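Local coordinates for beta-1,3-glucosyltransferase (Paecilomyces sp. J18, PDB 5JVV), which is a carbohydrate-active enzyme of the beta-1,3-glucosyltransferase kind, built around two beta sheets, at residues W190-F199 and P222-G233. Numbering follows the deposited sequence.
Sequences WTDEFIKLWF and PMGNFKGTCDIG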
loop_
_atom_site.group_PDB
_atom_site.type_symbol
_atom_site.label_atom_id
_atom_site.label_comp_id
_atom_site.label_asym_id
_atom_site.label_seq_id
_atom_site.Cartn_x
_atom_site.Cartn_y
_atom_site.Cartn_z
ATOM N N TRP A 190 -1.472 -7.285 14.683
ATOM C CA TRP A 190 -0.972 -8.596 14.254
ATOM C C TRP A 190 -0.696 -9.455 15.490
ATOM O O TRP A 190 0.155 -9.108 16.313
ATOM C CB TRP A 190 0.296 -8.367 13.419
ATOM C CG TRP A 190 1.155 -9.561 13.047
ATOM C CD1 TRP A 190 0.868 -10.891 13.201
ATOM C CD2 TRP A 190 2.453 -9.498 12.443
ATOM N NE1 TRP A 190 1.916 -11.654 12.727
ATOM C CE2 TRP A 190 2.902 -10.820 12.265
ATOM C CE3 TRP A 190 3.279 -8.446 12.039
ATOM C CZ2 TRP A 190 4.142 -11.117 11.705
ATOM C CZ3 TRP A 190 4.508 -8.738 11.476
ATOM C CH2 TRP A 190 4.931 -10.064 11.318
ATOM N N THR A 191 -1.440 -10.554 15.631
ATOM C CA THR A 191 -1.239 -11.509 16.728
ATOM C C THR A 191 -1.037 -12.884 16.118
ATOM O O THR A 191 -1.085 -13.012 14.903
ATOM C CB THR A 191 -2.449 -11.567 17.681
ATOM O OG1 THR A 191 -3.553 -12.203 17.020
ATOM C CG2 THR A 191 -2.853 -10.180 18.133
ATOM N N ASP A 192 -0.814 -13.910 16.936
ATOM C CA ASP A 192 -0.641 -15.253 16.391
ATOM C C ASP A 192 -1.873 -15.652 15.589
ATOM O O ASP A 192 -1.768 -16.274 14.529
ATOM C CB ASP A 192 -0.449 -16.280 17.513
ATOM C CG ASP A 192 0.987 -16.372 18.004
ATOM O OD1 ASP A 192 1.898 -15.852 17.332
ATOM O OD2 ASP A 192 1.202 -16.993 19.071
ATOM N N GLU A 193 -3.043 -15.284 16.098
ATOM C CA GLU A 193 -4.297 -15.789 15.552
ATOM C C GLU A 193 -4.821 -14.997 14.364
ATOM O O GLU A 193 -5.512 -15.551 13.504
ATOM C CB GLU A 193 -5.353 -15.828 16.651
ATOM C CG GLU A 193 -5.054 -16.867 17.716
ATOM C CD GLU A 193 -5.754 -16.587 19.034
ATOM O OE1 GLU A 193 -6.517 -15.599 19.118
ATOM O OE2 GLU A 193 -5.534 -17.359 19.990
ATOM N N PHE A 194 -4.515 -13.704 14.312
ATOM C CA PHE A 194 -5.124 -12.868 13.289
ATOM C C PHE A 194 -4.307 -11.646 12.899
ATOM O O PHE A 194 -3.410 -11.212 13.624
ATOM C CB PHE A 194 -6.539 -12.436 13.715
ATOM C CG PHE A 194 -6.597 -11.670 15.019
ATOM C CD1 PHE A 194 -6.165 -10.347 15.094
ATOM C CD2 PHE A 194 -7.133 -12.258 16.152
ATOM C CE1 PHE A 194 -6.235 -9.645 16.288
ATOM C CE2 PHE A 194 -7.215 -11.557 17.350
ATOM C CZ PHE A 194 -6.758 -10.251 17.414
ATOM N N ILE A 195 -4.623 -11.114 11.726
ATOM C CA ILE A 195 -4.211 -9.772 11.351
ATOM C C ILE A 195 -5.488 -8.985 11.108
ATOM O O ILE A 195 -6.324 -9.375 10.289
ATOM C CB ILE A 195 -3.320 -9.784 10.093
ATOM C CG1 ILE A 195 -1.932 -10.304 10.471
ATOM C CG2 ILE A 195 -3.203 -8.384 9.503
ATOM C CD1 ILE A 195 -1.177 -10.892 9.318
ATOM N N LYS A 196 -5.658 -7.894 11.848
ATOM C CA LYS A 196 -6.824 -7.034 11.673
ATOM C C LYS A 196 -6.386 -5.693 11.126
ATOM O O LYS A 196 -5.381 -5.136 11.576
ATOM C CB LYS A 196 -7.555 -6.842 12.998
ATOM C CG LYS A 196 -8.277 -8.090 13.474
ATOM C CD LYS A 196 -8.862 -7.878 14.869
ATOM C CE LYS A 196 -9.591 -9.116 15.363
ATOM N NZ LYS A 196 -10.189 -8.894 16.727
ATOM N N LEU A 197 -7.133 -5.182 10.150
ATOM C CA LEU A 197 -6.823 -3.888 9.537
ATOM C C LEU A 197 -7.997 -2.927 9.692
ATOM O O LEU A 197 -9.147 -3.318 9.471
ATOM C CB LEU A 197 -6.486 -4.057 8.053
ATOM C CG LEU A 197 -5.355 -5.032 7.720
ATOM C CD1 LEU A 197 -5.229 -5.205 6.206
ATOM C CD2 LEU A 197 -4.048 -4.521 8.294
ATOM N N TRP A 198 -7.703 -1.682 10.076
ATOM C CA TRP A 198 -8.723 -0.645 10.194
ATOM C C TRP A 198 -8.342 0.555 9.340
ATOM O O TRP A 198 -7.159 0.855 9.166
ATOM C CB TRP A 198 -8.845 -0.134 11.634
ATOM C CG TRP A 198 -9.363 -1.085 12.683
ATOM C CD1 TRP A 198 -10.644 -1.152 13.181
ATOM C CD2 TRP A 198 -8.597 -2.043 13.424
ATOM N NE1 TRP A 198 -10.720 -2.116 14.162
ATOM C CE2 TRP A 198 -9.479 -2.680 14.328
ATOM C CE3 TRP A 198 -7.254 -2.442 13.397
ATOM C CZ2 TRP A 198 -9.058 -3.676 15.208
ATOM C CZ3 TRP A 198 -6.837 -3.435 14.273
ATOM C CH2 TRP A 198 -7.741 -4.045 15.165
ATOM N N PHE A 199 -9.352 1.249 8.819
ATOM C CA PHE A 199 -9.152 2.562 8.219
ATOM C C PHE A 199 -10.017 3.559 8.975
ATOM O O PHE A 199 -11.225 3.344 9.117
ATOM C CB PHE A 199 -9.507 2.568 6.732
ATOM C CG PHE A 199 -9.742 3.947 6.177
ATOM C CD1 PHE A 199 -8.755 4.928 6.254
ATOM C CD2 PHE A 199 -10.958 4.270 5.588
ATOM C CE1 PHE A 199 -8.978 6.206 5.744
ATOM C CE2 PHE A 199 -11.188 5.550 5.080
ATOM C CZ PHE A 199 -10.203 6.509 5.158
ATOM N N PRO A 222 -13.074 -4.171 12.734
ATOM C CA PRO A 222 -12.021 -4.036 11.718
ATOM C C PRO A 222 -12.613 -3.846 10.335
ATOM O O PRO A 222 -13.732 -4.310 10.091
ATOM C CB PRO A 222 -11.324 -5.402 11.746
ATOM C CG PRO A 222 -11.617 -5.959 13.086
ATOM C CD PRO A 222 -12.991 -5.456 13.453
ATOM N N MET A 223 -11.875 -3.213 9.428
ATOM C CA MET A 223 -12.320 -3.174 8.042
ATOM C C MET A 223 -11.988 -4.488 7.347
ATOM O O MET A 223 -12.771 -4.979 6.541
ATOM C CB MET A 223 -11.716 -1.988 7.287
ATOM C CG MET A 223 -12.366 -1.750 5.933
ATOM S SD MET A 223 -11.906 -0.171 5.196
ATOM C CE MET A 223 -10.205 -0.472 4.700
ATOM N N GLY A 224 -10.831 -5.060 7.677
ATOM C CA GLY A 224 -10.458 -6.383 7.207
ATOM C C GLY A 224 -10.070 -7.250 8.396
ATOM O O GLY A 224 -9.174 -6.892 9.163
ATOM N N ASN A 225 -10.751 -8.376 8.569
ATOM C CA ASN A 225 -10.491 -9.251 9.712
ATOM C C ASN A 225 -9.920 -10.576 9.220
ATOM O O ASN A 225 -10.673 -11.493 8.860
ATOM C CB ASN A 225 -11.773 -9.462 10.525
ATOM C CG ASN A 225 -11.513 -10.076 11.897
ATOM O OD1 ASN A 225 -10.477 -10.707 12.130
ATOM N ND2 ASN A 225 -12.472 -9.911 12.810
ATOM N N PHE A 226 -8.594 -10.668 9.182
ATOM C CA PHE A 226 -7.946 -11.864 8.650
ATOM C C PHE A 226 -7.737 -12.879 9.763
ATOM O O PHE A 226 -6.718 -12.889 10.464
ATOM C CB PHE A 226 -6.652 -11.520 7.906
ATOM C CG PHE A 226 -6.874 -10.656 6.689
ATOM C CD1 PHE A 226 -7.005 -11.223 5.430
ATOM C CD2 PHE A 226 -6.982 -9.275 6.819
ATOM C CE1 PHE A 226 -7.219 -10.429 4.303
ATOM C CE2 PHE A 226 -7.200 -8.465 5.712
ATOM C CZ PHE A 226 -7.321 -9.047 4.443
ATOM N N LYS A 227 -8.728 -13.750 9.898
ATOM C CA LYS A 227 -8.833 -14.668 11.021
ATOM C C LYS A 227 -9.650 -15.838 10.502
ATOM O O LYS A 227 -10.601 -15.636 9.750
ATOM C CB LYS A 227 -9.544 -13.963 12.175
ATOM C CG LYS A 227 -9.853 -14.828 13.382
ATOM C CD LYS A 227 -10.320 -13.934 14.537
ATOM C CE LYS A 227 -11.466 -14.558 15.306
ATOM N NZ LYS A 227 -12.698 -14.632 14.473
ATOM N N GLY A 228 -9.268 -17.057 10.863
ATOM C CA GLY A 228 -9.964 -18.217 10.334
ATOM C C GLY A 228 -9.318 -19.550 10.628
ATOM O O GLY A 228 -9.021 -19.870 11.776
ATOM N N THR A 229 -9.102 -20.336 9.578
ATOM C CA THR A 229 -8.786 -21.754 9.735
ATOM C C THR A 229 -7.309 -22.063 9.930
ATOM O O THR A 229 -6.920 -23.229 9.971
ATOM C CB THR A 229 -9.296 -22.578 8.542
ATOM O OG1 THR A 229 -8.595 -22.201 7.349
ATOM C CG2 THR A 229 -10.781 -22.364 8.347
ATOM N N CYS A 230 -6.491 -21.022 10.016
ATOM C CA CYS A 230 -5.099 -21.174 10.406
ATOM C C CYS A 230 -4.784 -20.049 11.370
ATOM O O CYS A 230 -5.527 -19.065 11.447
ATOM C CB CYS A 230 -4.169 -21.071 9.197
ATOM S SG CYS A 230 -3.929 -19.377 8.575
ATOM N N ASP A 231 -3.687 -20.179 12.104
ATOM C CA ASP A 231 -3.212 -19.044 12.883
ATOM C C ASP A 231 -2.525 -18.084 11.912
ATOM O O ASP A 231 -1.343 -18.229 11.605
ATOM C CB ASP A 231 -2.277 -19.498 14.011
ATOM C CG ASP A 231 -3.036 -20.078 15.205
ATOM O OD1 ASP A 231 -4.246 -19.801 15.351
ATOM O OD2 ASP A 231 -2.414 -20.809 16.005
ATOM N N ILE A 232 -3.295 -17.114 11.422
ATOM C CA ILE A 232 -2.870 -16.214 10.349
ATOM C C ILE A 232 -1.534 -15.520 10.645
ATOM O O ILE A 232 -0.667 -15.400 9.777
ATOM C CB ILE A 232 -3.966 -15.140 10.095
ATOM C CG1 ILE A 232 -5.175 -15.738 9.364
ATOM C CG2 ILE A 232 -3.419 -13.959 9.309
ATOM C CD1 ILE A 232 -4.926 -16.070 7.893
ATOM N N GLY A 233 -1.365 -15.060 11.880
ATOM C CA GLY A 233 -0.171 -14.299 12.216
ATOM C C GLY A 233 1.094 -15.127 12.352
ATOM O O GLY A 233 2.197 -14.571 12.387
HETATM O O HOH W 1 -7.184 -17.468 12.906
#
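L197 O is gripped by two backbone N-H groups, M223 N at 2.7 Å and G224 N at 3.0 Å. The second bond is much the straighter (171° against 131°). Two successive residues facing one make this a classic beta bulge, where 222-233 joins the antiparallel pairing with strand 195-199. Beyond it the ladder is regular, L197 N binding G224 O and I195 exchanging both its backbone bonds with F226. G224 suits its place because a CB there would be crowded by F226 CE2.

Beside the bulge, P222 lays its CA over one face of the W198 indole, a CH-pi contact 3.7 Å from the five-membered ring centroid, while W198 NE1 is bonded to G220 O. On this side of the sheet K196, extended beyond CG, runs alongside N225, its CE over the centre of the F194 ring; T191 OG1 lies over the opposite face. The other side is apolar: L197 CD1 meets F226 CE2 at 3.8 Å and I195 CD1 meets I232 CG2, packing against I117 and L133 of the second sheet.

At the far end the W190 indole, its CG anti to the backbone N (chi1 170°), sends NE1 to a lone pair of G233 O, 3.0 Å away and almost in the ring plane. G233, lacking a side chain, can press its CA within 3.1 Å of T191 O. A water accepts from G228 N and lies within donating distance of E193 O and C230 O, inside a loop tied by the C139-C230 disulfide. N225 ND2 bonds D146 O, but buried OD1 finds no hydrogen-bond partner. Backbone bonds thus set the register, with the bulge and the W190-G233 bond near its two ends.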